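Local coordinates for protein putative trimethylamine methyltransferase (Rhizobium meliloti, PDB 4YYC) that is a putative trimethylamine methyltransferase that probably transfers methyl groups, at residues A[223-226]-A[227-231]; A[261-265]-A[266-270]; A[196-199]-A[200-204]. All coordinates share one frame; numbering follows the deposited sequence. Where two conformers were deposited one is given.

Contact 1: residues A[223-226]-A[227-231]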
loop_
_atom_site.group_PDB
_atom_site.type_symbol
_atom_site.label_atom_id
_atom_site.label_comp_id
_atom_site.label_asym_id
_atom_site.label_seq_id
_atom_site.Cartn_x
_atom_site.Cartn_y
_atom_site.Cartn_z
ATOM N N ALA A 223 8.627 -31.433 23.460
ATOM C CA ALA A 223 8.035 -32.282 24.482
ATOM C C ALA A 223 6.602 -31.843 24.827
ATOM O O ALA A 223 5.708 -32.691 24.981
ATOM C CB ALA A 223 8.934 -32.316 25.736
HETATM N N MSE A 224 6.388 -30.535 24.931
HETATM C CA MSE A 224 5.070 -30.002 25.174
HETATM C C MSE A 224 4.161 -30.315 24.022
HETATM O O MSE A 224 3.023 -30.657 24.233
HETATM C CB MSE A 224 5.178 -28.513 25.423
HETATM C CG MSE A 224 5.749 -28.329 26.821
HETATM SE SE MSE A 224 6.030 -26.442 27.279
HETATM C CE MSE A 224 4.158 -26.104 27.609
ATOM N N ALA A 225 4.637 -30.138 22.791
ATOM C CA ALA A 225 3.846 -30.431 21.612
ATOM C C ALA A 225 3.419 -31.886 21.596
ATOM O O ALA A 225 2.264 -32.203 21.196
ATOM C CB ALA A 225 4.627 -30.116 20.346
ATOM N N LYS A 226 4.315 -32.789 22.015
ATOM C CA LYS A 226 3.971 -34.223 22.052
ATOM C C LYS A 226 2.925 -34.537 23.091
ATOM O O LYS A 226 2.074 -35.389 22.846
ATOM C CB LYS A 226 5.199 -35.092 22.242
ATOM C CG LYS A 226 6.116 -35.082 21.053
ATOM C CD LYS A 226 7.307 -36.034 21.164
ATOM C CE LYS A 226 8.056 -36.037 19.850
ATOM N NZ LYS A 226 9.050 -37.102 19.786
ATOM N N ILE A 227 2.964 -33.872 24.246
ATOM C CA ILE A 227 1.885 -33.981 25.233
ATOM C C ILE A 227 0.531 -33.556 24.622
ATOM O O ILE A 227 -0.493 -34.198 24.849
ATOM C CB ILE A 227 2.201 -33.149 26.501
ATOM C CG1 ILE A 227 3.338 -33.817 27.277
ATOM C CG2 ILE A 227 0.971 -33.020 27.399
ATOM C CD1 ILE A 227 4.131 -32.953 28.229
ATOM N N LEU A 228 0.555 -32.489 23.853
ATOM C CA LEU A 228 -0.656 -31.901 23.270
ATOM C C LEU A 228 -1.243 -32.715 22.107
ATOM O O LEU A 228 -2.442 -32.966 22.068
ATOM C CB LEU A 228 -0.335 -30.486 22.822
ATOM C CG LEU A 228 -1.443 -29.740 22.129
ATOM C CD1 LEU A 228 -2.704 -29.652 22.980
ATOM C CD2 LEU A 228 -0.947 -28.358 21.791
ATOM N N PHE A 229 -0.388 -33.106 21.166
ATOM C CA PHE A 229 -0.803 -33.718 19.886
ATOM C C PHE A 229 -0.541 -35.232 19.806
ATOM O O PHE A 229 -1.103 -35.914 18.925
ATOM C CB PHE A 229 0.026 -33.108 18.765
ATOM C CG PHE A 229 -0.330 -31.702 18.419
ATOM C CD1 PHE A 229 -1.349 -31.435 17.529
ATOM C CD2 PHE A 229 0.402 -30.629 18.928
ATOM C CE1 PHE A 229 -1.662 -30.142 17.146
ATOM C CE2 PHE A 229 0.076 -29.314 18.576
ATOM C CZ PHE A 229 -0.953 -29.074 17.693
ATOM N N GLY A 230 0.322 -35.763 20.668
ATOM C CA GLY A 230 0.800 -37.146 20.537
ATOM C C GLY A 230 2.208 -37.253 19.978
ATOM O O GLY A 230 2.616 -36.439 19.125
ATOM N N ASP A 231 2.956 -38.239 20.464
ATOM C CA ASP A 231 4.358 -38.393 20.087
ATOM C C ASP A 231 4.508 -38.651 18.585
ATOM O O ASP A 231 5.253 -37.936 17.911
ATOM C CB ASP A 231 5.045 -39.509 20.910
ATOM C CG ASP A 231 6.577 -39.526 20.730
ATOM O OD1 ASP A 231 7.057 -39.509 19.587
ATOM O OD2 ASP A 231 7.326 -39.537 21.736
#

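Contact 2: residues A[261-265]-A[266-270]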
loop_
_atom_site.group_PDB
_atom_site.type_symbol
_atom_site.label_atom_id
_atom_site.label_comp_id
_atom_site.label_asym_id
_atom_site.label_seq_id
_atom_site.Cartn_x
_atom_site.Cartn_y
_atom_site.Cartn_z
ATOM N N LYS A 261 18.661 -27.599 14.540
ATOM C CA LYS A 261 18.913 -29.047 14.609
ATOM C C LYS A 261 17.781 -29.789 15.371
ATOM O O LYS A 261 17.317 -30.870 14.927
ATOM C CB LYS A 261 20.289 -29.354 15.219
ATOM C CG LYS A 261 21.418 -28.889 14.331
ATOM C CD LYS A 261 22.820 -29.253 14.782
ATOM C CE LYS A 261 23.222 -28.665 16.091
ATOM N NZ LYS A 261 24.633 -29.072 16.398
ATOM N N VAL A 262 17.309 -29.209 16.472
ATOM C CA VAL A 262 16.226 -29.855 17.202
ATOM C C VAL A 262 14.964 -29.940 16.363
ATOM O O VAL A 262 14.380 -30.993 16.198
ATOM C CB VAL A 262 15.914 -29.112 18.523
ATOM C CG1 VAL A 262 14.650 -29.649 19.201
ATOM C CG2 VAL A 262 17.124 -29.109 19.453
ATOM N N TYR A 263 14.514 -28.796 15.851
ATOM C CA TYR A 263 13.283 -28.786 15.108
ATOM C C TYR A 263 13.317 -29.616 13.836
ATOM O O TYR A 263 12.371 -30.392 13.585
ATOM C CB TYR A 263 12.861 -27.347 14.832
ATOM C CG TYR A 263 12.395 -26.652 16.113
ATOM C CD1 TYR A 263 11.374 -27.204 16.864
ATOM C CD2 TYR A 263 12.970 -25.471 16.571
ATOM C CE1 TYR A 263 10.902 -26.589 18.010
ATOM C CE2 TYR A 263 12.504 -24.875 17.737
ATOM C CZ TYR A 263 11.475 -25.438 18.426
ATOM O OH TYR A 263 11.030 -24.818 19.567
ATOM N N ALA A 264 14.419 -29.540 13.078
ATOM C CA ALA A 264 14.528 -30.370 11.875
ATOM C C ALA A 264 14.523 -31.861 12.198
ATOM O O ALA A 264 13.989 -32.629 11.424
ATOM C CB ALA A 264 15.737 -29.975 11.047
ATOM N N ARG A 265 15.060 -32.290 13.334
ATOM C CA ARG A 265 14.990 -33.695 13.679
ATOM C C ARG A 265 13.612 -34.181 14.062
ATOM O O ARG A 265 13.356 -35.387 13.997
ATOM C CB ARG A 265 15.955 -33.999 14.810
ATOM C CG ARG A 265 17.393 -34.076 14.363
ATOM C CD ARG A 265 18.211 -34.860 15.366
ATOM N NE ARG A 265 19.577 -35.023 14.893
ATOM C CZ ARG A 265 20.606 -34.239 15.218
ATOM N NH1 ARG A 265 20.474 -33.201 16.024
ATOM N NH2 ARG A 265 21.810 -34.534 14.712
ATOM N N HIS A 266 12.721 -33.261 14.450
ATOM C CA HIS A 266 11.359 -33.606 14.823
ATOM C C HIS A 266 10.286 -33.129 13.831
ATOM O O HIS A 266 9.141 -33.034 14.202
ATOM C CB HIS A 266 11.095 -33.028 16.216
ATOM C CG HIS A 266 11.968 -33.631 17.260
ATOM N ND1 HIS A 266 11.795 -34.912 17.705
ATOM C CD2 HIS A 266 13.049 -33.138 17.904
ATOM C CE1 HIS A 266 12.747 -35.207 18.576
ATOM N NE2 HIS A 266 13.500 -34.132 18.749
ATOM N N ASN A 267 10.677 -32.901 12.569
ATOM C CA ASN A 267 9.692 -32.625 11.504
ATOM C C ASN A 267 9.017 -31.286 11.722
ATOM O O ASN A 267 7.888 -31.098 11.241
ATOM C CB ASN A 267 8.598 -33.734 11.438
ATOM C CG ASN A 267 7.956 -33.905 10.060
ATOM O OD1 ASN A 267 7.285 -33.006 9.510
ATOM N ND2 ASN A 267 8.114 -35.077 9.532
ATOM N N GLN A 268 9.661 -30.374 12.477
ATOM C CA GLN A 268 9.087 -29.060 12.712
ATOM C C GLN A 268 9.766 -28.039 11.799
ATOM O O GLN A 268 10.859 -28.285 11.298
ATOM C CB GLN A 268 9.220 -28.668 14.161
ATOM C CG GLN A 268 8.623 -29.691 15.104
ATOM C CD GLN A 268 7.199 -29.988 14.764
ATOM O OE1 GLN A 268 6.357 -29.066 14.775
ATOM N NE2 GLN A 268 6.891 -31.254 14.417
ATOM N N ALA A 269 9.092 -26.938 11.524
ATOM C CA ALA A 269 9.542 -26.063 10.458
ATOM C C ALA A 269 10.493 -24.985 10.962
ATOM O O ALA A 269 10.272 -24.378 12.017
ATOM C CB ALA A 269 8.355 -25.412 9.746
ATOM N N CYS A 270 11.491 -24.702 10.147
ATOM C CA CYS A 270 12.455 -23.653 10.392
ATOM C C CYS A 270 12.209 -22.501 9.407
ATOM O O CYS A 270 12.142 -22.757 8.178
ATOM C CB CYS A 270 13.867 -24.175 10.175
ATOM S SG CYS A 270 14.397 -25.287 11.497
#

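Contact 3: residues A[196-199]-A[200-204]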
loop_
_atom_site.group_PDB
_atom_site.type_symbol
_atom_site.label_atom_id
_atom_site.label_comp_id
_atom_site.label_asym_id
_atom_site.label_seq_id
_atom_site.Cartn_x
_atom_site.Cartn_y
_atom_site.Cartn_z
HETATM N N MSE A 196 5.409 -19.310 27.936
HETATM C CA MSE A 196 5.104 -18.706 26.621
HETATM C C MSE A 196 4.429 -19.793 25.798
HETATM O O MSE A 196 3.350 -19.566 25.258
HETATM C CB MSE A 196 6.375 -18.164 26.023
HETATM C CG MSE A 196 6.839 -16.911 26.759
HETATM SE SE MSE A 196 8.784 -16.595 26.473
HETATM C CE MSE A 196 8.551 -15.799 24.768
ATOM N N VAL A 197 5.049 -20.973 25.659
ATOM C CA VAL A 197 4.396 -22.034 24.877
ATOM C C VAL A 197 3.030 -22.411 25.492
ATOM O O VAL A 197 2.015 -22.555 24.796
ATOM C CB VAL A 197 5.301 -23.275 24.715
ATOM C CG1 VAL A 197 4.534 -24.446 24.106
ATOM C CG2 VAL A 197 6.549 -22.908 23.903
ATOM N N TYR A 198 2.995 -22.569 26.802
ATOM C CA TYR A 198 1.749 -22.911 27.477
ATOM C C TYR A 198 0.650 -21.910 27.148
ATOM O O TYR A 198 -0.511 -22.293 26.935
ATOM C CB TYR A 198 1.932 -22.973 28.983
ATOM C CG TYR A 198 0.637 -23.320 29.718
ATOM C CD1 TYR A 198 0.174 -24.639 29.770
ATOM C CD2 TYR A 198 -0.125 -22.351 30.312
ATOM C CE1 TYR A 198 -0.999 -24.973 30.461
ATOM C CE2 TYR A 198 -1.308 -22.650 30.975
ATOM C CZ TYR A 198 -1.754 -23.964 31.042
ATOM O OH TYR A 198 -2.940 -24.212 31.709
ATOM N N SER A 199 1.012 -20.631 27.107
ATOM C CA SER A 199 0.017 -19.569 26.825
ATOM C C SER A 199 -0.639 -19.748 25.457
ATOM O O SER A 199 -1.840 -19.571 25.307
ATOM C CB SER A 199 0.664 -18.178 26.941
ATOM O OG SER A 199 1.070 -17.978 28.263
ATOM N N HIS A 200 0.146 -20.122 24.444
ATOM C CA HIS A 200 -0.389 -20.407 23.111
ATOM C C HIS A 200 -1.344 -21.597 23.100
ATOM O O HIS A 200 -2.200 -21.685 22.239
ATOM C CB HIS A 200 0.737 -20.626 22.100
ATOM C CG HIS A 200 1.508 -19.372 21.775
ATOM N ND1 HIS A 200 0.947 -18.327 21.074
ATOM C CD2 HIS A 200 2.777 -18.994 22.050
ATOM C CE1 HIS A 200 1.837 -17.367 20.932
ATOM N NE2 HIS A 200 2.959 -17.747 21.509
ATOM N N ILE A 201 -1.192 -22.507 24.052
ATOM C CA ILE A 201 -2.065 -23.682 24.125
ATOM C C ILE A 201 -3.309 -23.392 24.924
ATOM O O ILE A 201 -4.404 -23.811 24.512
ATOM C CB ILE A 201 -1.296 -24.904 24.683
ATOM C CG1 ILE A 201 -0.088 -25.205 23.811
ATOM C CG2 ILE A 201 -2.234 -26.097 24.802
ATOM C CD1 ILE A 201 0.938 -26.140 24.409
ATOM N N ARG A 202 -3.133 -22.716 26.059
ATOM C CA ARG A 202 -4.242 -22.477 27.008
ATOM C C ARG A 202 -5.206 -21.403 26.482
ATOM O O ARG A 202 -6.422 -21.528 26.648
ATOM C CB ARG A 202 -3.663 -22.090 28.382
ATOM C CG ARG A 202 -4.652 -21.793 29.517
ATOM C CD ARG A 202 -5.601 -22.945 29.846
ATOM N NE ARG A 202 -6.614 -22.988 28.822
ATOM C CZ ARG A 202 -7.749 -23.651 28.836
ATOM N NH1 ARG A 202 -8.165 -24.336 29.903
ATOM N NH2 ARG A 202 -8.486 -23.535 27.733
ATOM N N TYR A 203 -4.673 -20.354 25.848
ATOM C CA TYR A 203 -5.469 -19.185 25.497
ATOM C C TYR A 203 -5.799 -19.096 24.029
ATOM O O TYR A 203 -6.529 -18.182 23.604
ATOM C CB TYR A 203 -4.794 -17.918 25.984
ATOM C CG TYR A 203 -4.642 -17.898 27.491
ATOM C CD1 TYR A 203 -5.736 -17.676 28.304
ATOM C CD2 TYR A 203 -3.420 -18.156 28.096
ATOM C CE1 TYR A 203 -5.598 -17.671 29.688
ATOM C CE2 TYR A 203 -3.260 -18.174 29.477
ATOM C CZ TYR A 203 -4.350 -17.915 30.267
ATOM O OH TYR A 203 -4.201 -17.945 31.643
ATOM N N SER A 204 -5.326 -20.062 23.243
ATOM C CA SER A 204 -5.632 -20.067 21.801
ATOM C C SER A 204 -5.718 -21.511 21.332
ATOM O O SER A 204 -5.232 -22.421 22.035
ATOM C CB SER A 204 -4.515 -19.385 21.041
ATOM O OG SER A 204 -4.908 -19.181 19.690
#

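Contact 1: residues A[223-226]-A[227-231]
The ammonium NZ of K226 is gripped by two carboxylates, D231 OD1 at 3.1 Å, just beyond the end of the helix, and E235 of helix 231-236, each in a salt bridge. D231 was modelled in two conformers, so its half of the grip is tentative. In one of them NZ approaches OD1 from about 50° above the carboxylate plane, while the lysine chain slides past the acid, CD lying 3.5 Å from D231 OD2. K226 runs fully extended beyond CG; with D231 CG anti to the backbone N (chi1 -169°), the carboxylate lies across the lysine chain. With a methionine here, D231 and E235 would probably lose the positive charge they share, leaving two acids close together without a mate.

The backbone beneath illustrates how one helix stops and another starts. F229 N donates to A225 O at 2.8 Å; the same oxygen lies at the edge of the phenyl ring, 3.3 Å from F229 CD2. One step on, G230 N reaches K226 O at 2.8 Å, the last of the four helical bonds here. G230 then takes a positive phi of 103°, where a beta carbon would collide with the carbonyl oxygen of F229, and it serves as N-cap of helix 231-236. Apolar neighbours, V234 and V239, cover the F229 side. The chemistry thus implies a helix-to-helix corner whose bend depends on glycine and which a lysine with two acids spans.

Contact 2: residues A[261-265]-A[266-270]
Y263 O receives two backbone donors from opposite faces of its carbonyl plane, Q268 N at 2.9 Å and H266 N at 3.0 Å, while N267 between them adopts a positive phi of 68°. The side chains follow this turn closely. Q268 lays its CB 3.8 Å from Y263 CD1, meeting the ring obliquely, and then bends at chi2 (-55°) so that its amide folds back on the loop. There NE2 gives H266 O a nearly straight bond of 2.9 Å, with the acceptor in the amide plane; N237 O also takes a bond from NE2, and V239 N and T240 OG1 satisfy OE1, so this buried amide is held at both ends. The H266 ring presents its edge to the helix, CD2 lying 3.0 Å from V262 O, and sends ND1 to E235. Further on, C270 SG rests 4.2 Å from Y263 CB. The whole is a Schellman-like C-terminal turn, with the six-to-one bond and positive phi but with its second bond not established; it makes one helix-to-strand connection, from helix 254-265 to strand 269-277, consistent with the alpha/beta barrel of this family.

Contact 3: residues A[196-199]-A[200-204]
Y198 and R202 meet one turn apart at this helix end, where S199 and Y198 contact the following turn and H200 the preceding one. Y198 swings its ring away from the backbone N (chi1 180°) and lies alongside R202, pointing the same way. The touch is a CH-pi contact: R202 CB sits over one ring face, 4.0 Å from the centroid of Y198, and R202 CD comes within 3.5 Å of Y198 OH. The guanidinium plane stands 89° to the ring, so the arginine offers its aliphatic stem and not a cation stack. R202 was modelled in two conformers; its CG and CD contacts are those of one and so tentative. Y198 OH is hydrogen-bonded to D506, which holds the far end of the ring in place.

Backbone bonds fasten the same turn. R202 N meets Y198 O at 2.8 Å, and I201 N shares that oxygen at 3.0 Å. S199 O accepts Y203 N at 3.0 Å and lies at the edge of the Y203 ring, 3.5 Å from CD2, while S199 OG is bonded back to D195 O. R202 CG lies over the centre of one face of that tyrosine. H200 brings CD2 to 3.3 Å from M196 O, and both its ring nitrogens have partners, ND1 with S177 OG and NE2 with G179 O.

Three helices surround this terminus: 158-170, whose F161 ring meets H200 steeply and whose R162 touches S199 and Y203; 215-229, against V197, Y198 and I201; and 503-518, packed on Y198 and I201.

Overall arrangement
In chain order contact 3 comes first, then contact 1, then contact 2, each where a helix ends. Contacts 3 and 1 lie on packed helices 192-202 and 215-229, centres about 13 Å apart, where M224 meets V197 and Y198 and L228 meets I201. Contact 1 lies about 14 Å from contact 2 by centres; K226 NZ packs against H266 ND1, and E235 is a partner of both residues. Contacts 2 and 3, about 20 Å apart by centres, do not touch. Parallel strands 208-209, 240-245 and 269-277 alternate with these helices, consistent with the alpha/beta barrel of this family: contacts 2 and 3 lead to strands 269-277 and 208-209, contact 1 through helix 231-236 to strand 240-245.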